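Local atomic coordinates of putative S-adenosylmethionine-dependent methyltransferase (Bacteroides thetaiotaomicron, PDB entry 1WYZ), a protein that is probably a methyltransferase of the RsmI-like family that uses S-adenosylmethionine, although its own substrate is not established. Residues 193-199 against 228-234. Sequence-based numbering, arbitrary orientation.
Sequences TKLCIAA and CIFLLYK
The F230 ring turns one edge to I197 CG1, which lies in the ring plane with I197 CG1 to F230 CE1 at 3.6 Å; C196 O also sits at the edge, near that plane, and L195 CD1 approaches the same ring obliquely. Strands 194-199 and 228-233 are antiparallel neighbours, 165° between their directions, in the mixed sheet of the C-terminal half of this probable RsmI-like methyltransferase. F230 CG stands anti to its carbonyl carbon (chi1 -63°), which leans the ring toward the neighbouring strand, side by side with the I197 side chain. At the Y233 ring the following residue, K234, lays its CG over one face, offset toward the rim, and the F133 ring meets it at about 50°. Strand 207-212 flanks 194-199 on its other edge, and 168-173 flanks 228-233. K194 with Y233, C196 with L231 and A198 with I229 are hydrogen-bonded pairs, each joined by two backbone N-H to O bonds; C196 N to L231 O measures 2.8 Å. Between them sit the non-hydrogen-bonded pairs L195-L232, I197-F230 and A199-C228. Their side chains share one face, where L195 and F230 reach helix 178-188; C196, A198, I229 and L231 occupy the reverse face and touch helix 123-131. The L195 and L232 side chains pass at a slant, L195 CD1 3.9 Å from L232 CD2. On the reverse face, C196 SG lies 4.1 Å from L231 CD1.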
loop_
_atom_site.group_PDB
_atom_site.type_symbol
_atom_site.label_atom_id
_atom_site.label_comp_id
_atom_site.label_asym_id
_atom_site.label_seq_id
_atom_site.Cartn_x
_atom_site.Cartn_y
_atom_site.Cartn_z
ATOM N N THR A 193 -6.945 -0.066 23.831
ATOM C CA THR A 193 -6.830 0.030 22.383
ATOM C C THR A 193 -5.336 0.216 22.113
ATOM O O THR A 193 -4.626 0.811 22.935
ATOM C CB THR A 193 -7.600 1.259 21.843
ATOM O OG1 THR A 193 -9.001 1.122 22.125
ATOM C CG2 THR A 193 -7.401 1.401 20.346
ATOM N N LYS A 194 -4.850 -0.308 20.985
ATOM C CA LYS A 194 -3.435 -0.173 20.628
ATOM C C LYS A 194 -3.231 0.946 19.630
ATOM O O LYS A 194 -4.027 1.121 18.696
ATOM C CB LYS A 194 -2.872 -1.472 20.028
ATOM C CG LYS A 194 -2.611 -2.579 21.047
ATOM C CD LYS A 194 -1.724 -3.696 20.482
ATOM C CE LYS A 194 -1.319 -4.674 21.578
ATOM N NZ LYS A 194 -0.234 -5.611 21.157
ATOM N N LEU A 195 -2.151 1.691 19.831
ATOM C CA LEU A 195 -1.795 2.794 18.957
ATOM C C LEU A 195 -0.363 2.627 18.459
ATOM O O LEU A 195 0.551 2.459 19.262
ATOM C CB LEU A 195 -1.909 4.118 19.713
ATOM C CG LEU A 195 -1.113 5.240 19.041
ATOM C CD1 LEU A 195 -1.696 5.493 17.669
ATOM C CD2 LEU A 195 -1.152 6.510 19.870
ATOM N N CYS A 196 -0.168 2.674 17.141
ATOM C CA CYS A 196 1.163 2.561 16.560
ATOM C C CYS A 196 1.574 3.905 15.961
ATOM O O CYS A 196 0.857 4.471 15.133
ATOM C CB CYS A 196 1.188 1.492 15.464
ATOM S SG CYS A 196 2.763 1.399 14.519
ATOM N N ILE A 197 2.724 4.417 16.382
ATOM C CA ILE A 197 3.224 5.671 15.858
ATOM C C ILE A 197 4.319 5.316 14.877
ATOM O O ILE A 197 5.228 4.564 15.214
ATOM C CB ILE A 197 3.805 6.553 16.984
ATOM C CG1 ILE A 197 2.665 7.116 17.839
ATOM C CG2 ILE A 197 4.669 7.665 16.387
ATOM C CD1 ILE A 197 3.101 7.733 19.166
ATOM N N ALA A 198 4.236 5.840 13.662
ATOM C CA ALA A 198 5.250 5.552 12.651
ATOM C C ALA A 198 5.773 6.845 12.028
ATOM O O ALA A 198 5.132 7.428 11.143
ATOM C CB ALA A 198 4.670 4.647 11.585
ATOM N N ALA A 199 6.940 7.284 12.493
ATOM C CA ALA A 199 7.568 8.512 12.019
ATOM C C ALA A 199 8.839 8.250 11.192
ATOM O O ALA A 199 9.585 7.315 11.468
ATOM C CB ALA A 199 7.888 9.390 13.213
ATOM N N CYS A 228 4.484 11.823 10.429
ATOM C CA CYS A 228 4.322 10.397 10.741
ATOM C C CYS A 228 2.877 9.930 10.509
ATOM O O CYS A 228 2.002 10.733 10.205
ATOM C CB CYS A 228 4.700 10.133 12.198
ATOM S SG CYS A 228 3.684 11.016 13.387
ATOM N N ILE A 229 2.633 8.629 10.656
ATOM C CA ILE A 229 1.292 8.066 10.467
ATOM C C ILE A 229 0.840 7.401 11.757
ATOM O O ILE A 229 1.676 6.969 12.550
ATOM C CB ILE A 229 1.257 6.969 9.373
ATOM C CG1 ILE A 229 1.691 7.538 8.026
ATOM C CG2 ILE A 229 -0.144 6.379 9.274
ATOM C CD1 ILE A 229 3.189 7.775 7.884
ATOM N N PHE A 230 -0.472 7.291 11.957
ATOM C CA PHE A 230 -0.988 6.657 13.162
ATOM C C PHE A 230 -1.892 5.468 12.851
ATOM O O PHE A 230 -2.691 5.505 11.913
ATOM C CB PHE A 230 -1.747 7.677 14.011
ATOM C CG PHE A 230 -0.887 8.799 14.523
ATOM C CD1 PHE A 230 0.178 8.540 15.381
ATOM C CD2 PHE A 230 -1.129 10.121 14.135
ATOM C CE1 PHE A 230 0.998 9.578 15.847
ATOM C CE2 PHE A 230 -0.313 11.175 14.596
ATOM C CZ PHE A 230 0.748 10.896 15.451
ATOM N N LEU A 231 -1.761 4.406 13.641
ATOM C CA LEU A 231 -2.582 3.214 13.453
ATOM C C LEU A 231 -3.225 2.757 14.756
ATOM O O LEU A 231 -2.544 2.581 15.759
ATOM C CB LEU A 231 -1.753 2.061 12.890
ATOM C CG LEU A 231 -1.029 2.263 11.561
ATOM C CD1 LEU A 231 0.227 3.107 11.801
ATOM C CD2 LEU A 231 -0.657 0.897 10.951
ATOM N N LEU A 232 -4.540 2.555 14.725
ATOM C CA LEU A 232 -5.302 2.101 15.886
ATOM C C LEU A 232 -5.801 0.668 15.679
ATOM O O LEU A 232 -6.430 0.370 14.663
ATOM C CB LEU A 232 -6.528 3.004 16.114
ATOM C CG LEU A 232 -6.386 4.505 16.363
ATOM C CD1 LEU A 232 -7.755 5.090 16.640
ATOM C CD2 LEU A 232 -5.471 4.745 17.553
ATOM N N TYR A 233 -5.528 -0.212 16.639
ATOM C CA TYR A 233 -5.996 -1.594 16.547
ATOM C C TYR A 233 -6.310 -2.123 17.943
ATOM O O TYR A 233 -6.110 -1.401 18.913
ATOM C CB TYR A 233 -4.989 -2.475 15.815
ATOM C CG TYR A 233 -5.634 -3.725 15.271
ATOM C CD1 TYR A 233 -6.812 -3.655 14.526
ATOM C CD2 TYR A 233 -5.108 -4.983 15.556
ATOM C CE1 TYR A 233 -7.462 -4.817 14.087
ATOM C CE2 TYR A 233 -5.737 -6.144 15.127
ATOM C CZ TYR A 233 -6.914 -6.063 14.395
ATOM O OH TYR A 233 -7.540 -7.223 13.992
ATOM N N LYS A 234 -6.772 -3.373 18.052
ATOM C CA LYS A 234 -7.221 -3.924 19.341
ATOM C C LYS A 234 -6.366 -4.449 20.502
ATOM O O LYS A 234 -6.552 -3.981 21.633
ATOM C CB LYS A 234 -8.331 -4.948 19.090
ATOM C CG LYS A 234 -8.102 -5.900 17.953
ATOM C CD LYS A 234 -9.303 -6.825 17.851
ATOM C CE LYS A 234 -9.190 -7.800 16.694
ATOM N NZ LYS A 234 -10.286 -8.807 16.759
#